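Local coordinates for protein ferredoxin (Trichomonas vaginalis, PDB 1L5P) that carries electrons through a single [2Fe-2S] cluster, linking pyruvate:ferredoxin oxidoreductase to hydrogenase in the hydrogenosome, at the Fe2/s2 (inorganic) cluster site. Residues are numbered along the deposited sequence; one frame, centred on the assembly and turned at random.

The Fe2/s2 (inorganic) cluster site. Residues 23, 37-47, 76, 78. With FES (Fe2/s2 (inorganic) cluster), chain B.
All four cysteine ligands share one rotamer, SG tucked into the crowded position between the backbone N and the carbonyl carbon. This shared turn points the four SG atoms at the irons, three from the loop 38-47 and Cys78 from across the cluster. Cys38 SG binds FES FE1 at 2.3 Å and Cys44 SG completes its near-tetrahedral set with the bridging sulfides S1 and S2. FES FE2 takes Cys47 SG, at 2.4 Å, and Cys78 SG, which comes from the separate 3-10 helix 77-79. The two pairs differ in spread, the sulfurs subtending 119° at FE1 but 98° at FE2.

The thiolates also accept backbone N-H groups. Ala43 N donates to Cys38 SG at 3.4 Å, Cys38 N in turn donates to Cys44 SG, and Cys78 N points almost straight at Cys47 SG over 3.5 Å. Such bonds may ease the negative charge on sulfur and favour reduction. Main-chain nitrogens come closer still to the sulfides: Gly40 N lies 2.9 Å from FES S2 and Gly45 N 3.0 Å from FES S1, both glycines having positive phi.

Phe23 has its CG anti to the backbone N (chi1 178°), which extends the ring from helix 22-27 so that FES S2 sits over a face of the ring, toward its rim, with CE1 of Phe23 3.6 Å from FES S2; Gly40 CA rests over the rim of that same face. Thr37 OG1 accepts Gln39 N at 2.9 Å, a bond that bridges Cys38 and probably steadies the loop there. On the S1 side, Leu76 CD1 adds a looser apolar contact. Cys38, Cys44 and Cys47 form the CX5CX2C loop typical of [2Fe-2S] ferredoxins, with Cys78 as the distant fourth ligand. The protein as a whole hides the cluster completely, which probably protects it as the one-electron carrier between pyruvate:ferredoxin oxidoreductase and hydrogenase.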
ATOM      1  N   PHE A  23       1.449   0.688  -4.382  1.00 26.12           N
ATOM      2  CA  PHE A  23       1.801   2.068  -4.720  1.00 25.25           C
ATOM      3  C   PHE A  23       1.375   2.365  -6.147  1.00 26.45           C
ATOM      4  O   PHE A  23       0.727   3.371  -6.420  1.00 26.97           O
ATOM      5  CB  PHE A  23       3.321   2.277  -4.588  1.00 22.99           C
ATOM      6  CG  PHE A  23       3.788   3.656  -4.974  1.00 15.89           C
ATOM      7  CD1 PHE A  23       3.660   4.727  -4.090  1.00 15.10           C
ATOM      8  CD2 PHE A  23       4.371   3.881  -6.217  1.00 14.19           C
ATOM      9  CE1 PHE A  23       4.114   6.010  -4.445  1.00 15.02           C
ATOM     10  CE2 PHE A  23       4.826   5.154  -6.581  1.00 12.66           C
ATOM     11  CZ  PHE A  23       4.698   6.221  -5.691  1.00 12.84           C
ATOM     12  N   THR A  37       7.967  11.821  -4.149  1.00 39.83           N
ATOM     13  CA  THR A  37       8.217  10.508  -3.584  1.00 37.45           C
ATOM     14  C   THR A  37       9.309   9.858  -4.405  1.00 35.63           C
ATOM     15  O   THR A  37       9.581  10.279  -5.520  1.00 35.43           O
ATOM     16  CB  THR A  37       6.958   9.604  -3.650  1.00 37.29           C
ATOM     17  OG1 THR A  37       6.879   8.970  -4.936  1.00 36.50           O
ATOM     18  CG2 THR A  37       5.705  10.421  -3.409  1.00 34.67           C
ATOM     19  N   CYS A  38       9.927   8.825  -3.855  1.00 34.44           N
ATOM     20  CA  CYS A  38      10.980   8.123  -4.568  1.00 33.75           C
ATOM     21  C   CYS A  38      10.396   7.252  -5.678  1.00 34.26           C
ATOM     22  O   CYS A  38      11.093   6.409  -6.252  1.00 33.80           O
ATOM     23  CB  CYS A  38      11.779   7.255  -3.592  1.00 32.77           C
ATOM     24  SG  CYS A  38      10.929   5.778  -3.010  1.00 28.31           S
ATOM     25  N   GLN A  39       9.114   7.456  -5.972  1.00 33.69           N
ATOM     26  CA  GLN A  39       8.427   6.689  -7.008  1.00 32.84           C
ATOM     27  C   GLN A  39       8.419   5.184  -6.760  1.00 30.63           C
ATOM     28  O   GLN A  39       8.678   4.402  -7.673  1.00 26.60           O
ATOM     29  CB  GLN A  39       9.058   6.945  -8.374  1.00 35.53           C
ATOM     30  CG  GLN A  39       9.253   8.395  -8.730  1.00 41.76           C
ATOM     31  CD  GLN A  39      10.089   8.543  -9.985  1.00 49.13           C
ATOM     32  OE1 GLN A  39       9.982   7.742 -10.920  1.00 50.54           O
ATOM     33  NE2 GLN A  39      10.939   9.565 -10.014  1.00 54.27           N
ATOM     34  N   GLY A  40       8.115   4.785  -5.530  1.00 33.13           N
ATOM     35  CA  GLY A  40       8.062   3.370  -5.190  1.00 36.98           C
ATOM     36  C   GLY A  40       9.411   2.680  -5.088  1.00 39.26           C
ATOM     37  O   GLY A  40       9.555   1.523  -5.462  1.00 39.05           O
ATOM     38  N   ASN A  41      10.397   3.389  -4.555  1.00 43.38           N
ATOM     39  CA  ASN A  41      11.750   2.861  -4.413  1.00 46.56           C
ATOM     40  C   ASN A  41      12.086   2.513  -2.954  1.00 47.71           C
ATOM     41  O   ASN A  41      13.235   2.186  -2.636  1.00 49.56           O
ATOM     42  CB  ASN A  41      12.741   3.903  -4.964  1.00 48.56           C
ATOM     43  CG  ASN A  41      14.185   3.424  -4.948  1.00 51.52           C
ATOM     44  OD1 ASN A  41      15.110   4.201  -4.666  1.00 49.69           O
ATOM     45  ND2 ASN A  41      14.388   2.142  -5.253  1.00 53.80           N
ATOM     46  N   LYS A  42      11.086   2.580  -2.074  1.00 46.84           N
ATOM     47  CA  LYS A  42      11.271   2.281  -0.654  1.00 44.63           C
ATOM     48  C   LYS A  42      12.449   3.068  -0.056  1.00 43.62           C
ATOM     49  O   LYS A  42      13.268   2.524   0.684  1.00 44.13           O
ATOM     50  CB  LYS A  42      11.479   0.775  -0.465  1.00 44.66           C
ATOM     51  CG  LYS A  42      10.888  -0.078  -1.587  1.00 44.33           C
ATOM     52  CD  LYS A  42      10.969  -1.567  -1.263  1.00 47.52           C
ATOM     53  CE  LYS A  42      11.028  -2.425  -2.524  1.00 47.93           C
ATOM     54  NZ  LYS A  42      11.146  -3.879  -2.204  1.00 48.33           N
ATOM     55  N   ALA A  43      12.524   4.357  -0.380  1.00 41.33           N
ATOM     56  CA  ALA A  43      13.597   5.203   0.123  1.00 38.02           C
ATOM     57  C   ALA A  43      13.101   6.517   0.712  1.00 37.92           C
ATOM     58  O   ALA A  43      13.800   7.124   1.512  1.00 39.39           O
ATOM     59  CB  ALA A  43      14.608   5.479  -0.978  1.00 35.42           C
ATOM     60  N   CYS A  44      11.901   6.956   0.339  1.00 36.92           N
ATOM     61  CA  CYS A  44      11.364   8.214   0.867  1.00 34.37           C
ATOM     62  C   CYS A  44      10.407   8.021   2.055  1.00 34.44           C
ATOM     63  O   CYS A  44      10.327   8.874   2.942  1.00 32.18           O
ATOM     64  CB  CYS A  44      10.665   8.993  -0.258  1.00 34.41           C
ATOM     65  SG  CYS A  44       8.960   8.488  -0.646  1.00 27.65           S
ATOM     66  N   GLY A  45       9.686   6.899   2.064  1.00 34.98           N
ATOM     67  CA  GLY A  45       8.748   6.611   3.138  1.00 32.96           C
ATOM     68  C   GLY A  45       7.504   7.486   3.148  1.00 32.12           C
ATOM     69  O   GLY A  45       6.917   7.740   4.199  1.00 31.57           O
ATOM     70  N   LYS A  46       7.079   7.941   1.981  1.00 32.74           N
ATOM     71  CA  LYS A  46       5.906   8.800   1.912  1.00 34.60           C
ATOM     72  C   LYS A  46       4.630   8.074   1.495  1.00 33.34           C
ATOM     73  O   LYS A  46       3.533   8.570   1.728  1.00 36.25           O
ATOM     74  CB  LYS A  46       6.173   9.962   0.949  1.00 37.44           C
ATOM     75  CG  LYS A  46       7.516  10.641   1.151  1.00 39.02           C
ATOM     76  CD  LYS A  46       7.347  12.122   1.425  1.00 39.05           C
ATOM     77  CE  LYS A  46       7.559  12.935   0.160  1.00 40.15           C
ATOM     78  NZ  LYS A  46       8.591  13.992   0.335  1.00 40.93           N
ATOM     79  N   CYS A  47       4.768   6.898   0.891  1.00 31.16           N
ATOM     80  CA  CYS A  47       3.612   6.125   0.437  1.00 29.00           C
ATOM     81  C   CYS A  47       2.918   5.362   1.552  1.00 26.32           C
ATOM     82  O   CYS A  47       2.450   4.250   1.346  1.00 26.02           O
ATOM     83  CB  CYS A  47       4.047   5.132  -0.620  1.00 29.14           C
ATOM     84  SG  CYS A  47       5.236   3.983   0.034  1.00 30.99           S
ATOM     85  N   LEU A  76       4.326   0.563   3.822  1.00 23.75           N
ATOM     86  CA  LEU A  76       4.740   1.357   2.674  1.00 23.38           C
ATOM     87  C   LEU A  76       4.055   0.711   1.481  1.00 23.32           C
ATOM     88  O   LEU A  76       4.304  -0.450   1.178  1.00 24.22           O
ATOM     89  CB  LEU A  76       6.255   1.278   2.469  1.00 23.30           C
ATOM     90  CG  LEU A  76       7.197   2.006   3.431  1.00 22.28           C
ATOM     91  CD1 LEU A  76       8.606   1.917   2.867  1.00 20.12           C
ATOM     92  CD2 LEU A  76       6.777   3.458   3.614  1.00 19.62           C
ATOM     93  N   CYS A  78       4.559   0.957  -1.630  1.00 24.03           N
ATOM     94  CA  CYS A  78       5.471   0.432  -2.644  1.00 26.67           C
ATOM     95  C   CYS A  78       6.270  -0.800  -2.188  1.00 28.86           C
ATOM     96  O   CYS A  78       6.932  -1.459  -3.000  1.00 29.29           O
ATOM     97  CB  CYS A  78       6.424   1.524  -3.138  1.00 28.40           C
ATOM     98  SG  CYS A  78       7.540   2.173  -1.894  1.00 34.56           S
TER
HETATM   99 FE1  FES B  94       9.134   6.265  -1.576  1.00 29.89          FE
HETATM  100 FE2  FES B  94       7.324   4.264  -1.200  1.00 32.50          FE
HETATM  101  S1  FES B  94       9.067   4.772   0.105  1.00 33.00           S
HETATM  102  S2  FES B  94       7.373   5.758  -2.895  1.00 30.45           S